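Local structure of D7 protein (Anopheles stephensi, 3NHI) at residues Ala157-Arg162 and Asp191-Gly196. The protein binds and sequesters host cysteinyl leukotrienes and thromboxane A2 analogues, and so modulates the blood feeding of female mosquitoes on vertebrates. Numbering follows the deposited sequence.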
ATOM      1  N   ALA A 157       1.997 -12.764   7.851  1.00  5.48           N
ATOM      2  CA  ALA A 157       1.511 -13.185   9.165  1.00  5.68           C
ATOM      3  C   ALA A 157       0.017 -12.947   9.336  1.00  5.55           C
ATOM      4  O   ALA A 157      -0.693 -13.807   9.876  1.00  6.72           O
ATOM      5  CB  ALA A 157       2.290 -12.486  10.262  1.00  5.70           C
ATOM      6  N   TYR A 158      -0.455 -11.781   8.895  1.00  5.81           N
ATOM      7  CA  TYR A 158      -1.874 -11.469   8.930  1.00  6.15           C
ATOM      8  C   TYR A 158      -2.683 -12.533   8.178  1.00  6.66           C
ATOM      9  O   TYR A 158      -3.695 -13.045   8.678  1.00  6.98           O
ATOM     10  CB  TYR A 158      -2.114 -10.069   8.339  1.00  6.78           C
ATOM     11  CG  TYR A 158      -3.572  -9.755   8.132  1.00  7.20           C
ATOM     12  CD1 TYR A 158      -4.327  -9.160   9.139  1.00  8.44           C
ATOM     13  CD2 TYR A 158      -4.211 -10.092   6.931  1.00  8.27           C
ATOM     14  CE1 TYR A 158      -5.687  -8.884   8.946  1.00  9.48           C
ATOM     15  CE2 TYR A 158      -5.555  -9.835   6.739  1.00 10.69           C
ATOM     16  CZ  TYR A 158      -6.284  -9.236   7.739  1.00 10.40           C
ATOM     17  OH  TYR A 158      -7.625  -8.999   7.512  1.00 13.41           O
ATOM     18  N   CYS A 159      -2.217 -12.876   6.981  1.00  6.16           N
ATOM     19  CA  CYS A 159      -2.905 -13.830   6.121  1.00  6.31           C
ATOM     20  C   CYS A 159      -2.816 -15.261   6.652  1.00  6.85           C
ATOM     21  O   CYS A 159      -3.783 -16.016   6.550  1.00  7.03           O
ATOM     22  CB  CYS A 159      -2.351 -13.737   4.703  1.00  5.95           C
ATOM     23  SG  CYS A 159      -2.663 -12.121   3.923  1.00  5.41           S
ATOM     24  N   GLU A 160      -1.669 -15.631   7.222  1.00  6.48           N
ATOM     25  CA  GLU A 160      -1.524 -16.944   7.868  1.00  7.22           C
ATOM     26  C   GLU A 160      -2.596 -17.161   8.943  1.00  7.43           C
ATOM     27  O   GLU A 160      -3.230 -18.222   8.991  1.00  7.80           O
ATOM     28  CB  GLU A 160      -0.124 -17.100   8.463  1.00  7.18           C
ATOM     29  CG  GLU A 160       0.115 -18.462   9.131  1.00  7.89           C
ATOM     30  CD  GLU A 160       1.369 -18.522   9.988  1.00 10.22           C
ATOM     31  OE1 GLU A 160       1.988 -17.471  10.246  1.00 11.97           O
ATOM     32  OE2 GLU A 160       1.729 -19.640  10.416  1.00 10.76           O
ATOM     33  N   LYS A 161      -2.802 -16.143   9.779  1.00  8.13           N
ATOM     34  CA  LYS A 161      -3.761 -16.199  10.886  1.00  8.68           C
ATOM     35  C   LYS A 161      -5.180 -16.462  10.375  1.00  8.82           C
ATOM     36  O   LYS A 161      -5.974 -17.131  11.037  1.00  9.81           O
ATOM     37  CB  LYS A 161      -3.700 -14.886  11.690  1.00  9.39           C
ATOM     38  CG  LYS A 161      -4.668 -14.813  12.868  1.00 10.46           C
ATOM     39  CD  LYS A 161      -4.395 -13.645  13.784  1.00 13.33           C
ATOM     40  CE  LYS A 161      -5.451 -13.610  14.872  1.00 15.79           C
ATOM     41  NZ  LYS A 161      -5.035 -12.783  16.043  1.00 19.05           N
ATOM     42  N   ARG A 162      -5.499 -15.940   9.199  1.00  8.98           N
ATOM     43  CA  ARG A 162      -6.840 -16.131   8.654  1.00  9.21           C
ATOM     44  C   ARG A 162      -6.995 -17.360   7.762  1.00  9.63           C
ATOM     45  O   ARG A 162      -8.098 -17.880   7.608  1.00 10.78           O
ATOM     46  CB  ARG A 162      -7.334 -14.857   7.992  1.00  9.80           C
ATOM     47  CG  ARG A 162      -7.809 -13.898   9.048  1.00 11.91           C
ATOM     48  CD  ARG A 162      -7.369 -12.507   8.788  1.00 12.95           C
ATOM     49  NE  ARG A 162      -7.680 -11.683   9.951  1.00 12.07           N
ATOM     50  CZ  ARG A 162      -6.822 -11.367  10.917  1.00 12.19           C
ATOM     51  NH1 ARG A 162      -5.551 -11.777  10.889  1.00 12.23           N
ATOM     52  NH2 ARG A 162      -7.248 -10.618  11.923  1.00 12.82           N
ATOM     53  N   ASP A 191      -3.405 -15.934  -1.786  1.00  5.83           N
ATOM     54  CA  ASP A 191      -4.293 -14.930  -2.362  1.00  6.08           C
ATOM     55  C   ASP A 191      -4.315 -13.666  -1.498  1.00  5.45           C
ATOM     56  O   ASP A 191      -4.190 -12.538  -2.005  1.00  5.38           O
ATOM     57  CB  ASP A 191      -5.708 -15.481  -2.554  1.00  6.85           C
ATOM     58  CG  ASP A 191      -6.632 -14.465  -3.163  1.00  8.57           C
ATOM     59  OD1 ASP A 191      -7.528 -13.988  -2.442  1.00 15.13           O
ATOM     60  OD2 ASP A 191      -6.454 -14.121  -4.347  1.00 10.38           O
ATOM     61  N   CYS A 192      -4.432 -13.861  -0.189  1.00  5.11           N
ATOM     62  CA  CYS A 192      -4.476 -12.759   0.758  1.00  4.92           C
ATOM     63  C   CYS A 192      -3.156 -11.970   0.692  1.00  4.58           C
ATOM     64  O   CYS A 192      -3.146 -10.731   0.731  1.00  4.70           O
ATOM     65  CB  CYS A 192      -4.762 -13.333   2.149  1.00  5.30           C
ATOM     66  SG  CYS A 192      -4.665 -12.183   3.531  1.00  6.04           S
ATOM     67  N   ILE A 193      -2.040 -12.680   0.584  1.00  5.15           N
ATOM     68  CA  ILE A 193      -0.746 -12.019   0.518  1.00  4.81           C
ATOM     69  C   ILE A 193      -0.565 -11.262  -0.791  1.00  4.39           C
ATOM     70  O   ILE A 193      -0.129 -10.112  -0.795  1.00  4.14           O
ATOM     71  CB  ILE A 193       0.397 -13.024   0.743  1.00  4.94           C
ATOM     72  CG1 ILE A 193       0.350 -13.555   2.178  1.00  5.88           C
ATOM     73  CG2 ILE A 193       1.748 -12.375   0.476  1.00  5.78           C
ATOM     74  CD1 ILE A 193       1.145 -14.844   2.390  1.00  6.76           C
ATOM     75  N   PHE A 194      -0.901 -11.898  -1.908  1.00  4.53           N
ATOM     76  CA  PHE A 194      -0.765 -11.236  -3.206  1.00  4.90           C
ATOM     77  C   PHE A 194      -1.591  -9.952  -3.268  1.00  5.09           C
ATOM     78  O   PHE A 194      -1.143  -8.942  -3.829  1.00  5.43           O
ATOM     79  CB  PHE A 194      -1.121 -12.180  -4.365  1.00  5.37           C
ATOM     80  CG  PHE A 194       0.058 -12.983  -4.891  1.00  5.86           C
ATOM     81  CD1 PHE A 194       0.996 -13.551  -4.022  1.00  6.11           C
ATOM     82  CD2 PHE A 194       0.220 -13.171  -6.265  1.00  6.32           C
ATOM     83  CE1 PHE A 194       2.082 -14.295  -4.526  1.00  6.83           C
ATOM     84  CE2 PHE A 194       1.292 -13.907  -6.773  1.00  6.79           C
ATOM     85  CZ  PHE A 194       2.225 -14.462  -5.906  1.00  5.95           C
ATOM     86  N   ARG A 195      -2.790  -9.975  -2.688  1.00  4.87           N
ATOM     87  CA  ARG A 195      -3.611  -8.765  -2.646  1.00  5.50           C
ATOM     88  C   ARG A 195      -3.000  -7.725  -1.701  1.00  4.70           C
ATOM     89  O   ARG A 195      -2.925  -6.544  -2.037  1.00  4.99           O
ATOM     90  CB  ARG A 195      -5.043  -9.106  -2.256  1.00  6.30           C
ATOM     91  CG  ARG A 195      -5.790  -9.857  -3.351  1.00  9.35           C
ATOM     92  CD  ARG A 195      -7.213 -10.153  -2.919  1.00 14.28           C
ATOM     93  NE  ARG A 195      -8.043 -10.680  -4.003  1.00 20.69           N
ATOM     94  CZ  ARG A 195      -8.720  -9.936  -4.880  1.00 21.50           C
ATOM     95  NH1 ARG A 195      -8.669  -8.607  -4.840  1.00 21.07           N
ATOM     96  NH2 ARG A 195      -9.455 -10.529  -5.816  1.00 24.53           N
ATOM     97  N   GLY A 196      -2.502  -8.167  -0.548  1.00  4.51           N
ATOM     98  CA  GLY A 196      -1.863  -7.252   0.406  1.00  5.09           C
ATOM     99  C   GLY A 196      -0.606  -6.583  -0.132  1.00  5.11           C
ATOM    100  O   GLY A 196      -0.329  -5.417   0.167  1.00  5.10           O
TER
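Cys192 and Cys159 are joined by a disulfide, SG to SG 2.0 Å, and their CA atoms, 5.7 Å apart, are the nearest pair between 157-162 and 191-196. The two sulfurs reach the bond differently. In Cys192 SG is anti to the backbone N (chi1 173°), whereas in Cys159 it lies beside the N and anti to the carbonyl carbon; the bridge itself is twisted by a chi3 of -73°. Besides the bond, the Cys192 sulfur sits at the rim of the Tyr158 ring, SG to CD2 4.0 Å, close to the ring plane, which makes a sulfur-aromatic contact at the edge rather than over a face. One face of that ring is taken by Arg162, whose CD packs 3.6 Å above the plane towards the rim, while its NH1 donates to the backbone carbonyl oxygen of Tyr158 at 3.2 Å. The carbonyl of Glu147 takes the hydroxyl end of the tyrosine in a hydrogen bond.

This is an interhelical disulfide of the all-helical PBP/GOBP (odorant-binding) fold. It ties helix 155-163 to helix 184-196, whose short segments run nearly antiparallel at 151° with axes 8.9 Å apart; the 28 residues between the segments hold no helix of their own beyond the ends of these two.

Next along, Ile193 brings CG1 alongside the bridge, 3.7 Å from Cys159 CB and close to its SG as well; Trp172 from a loop and Phe258 of helix 251-266 also touch this buried side chain. Arg195 makes a long salt bridge back to Asp191 and a second one to Asp202. At Gly196, whose N is hydrogen-bonded to the Cys192 carbonyl oxygen, the helix reaches its last residue.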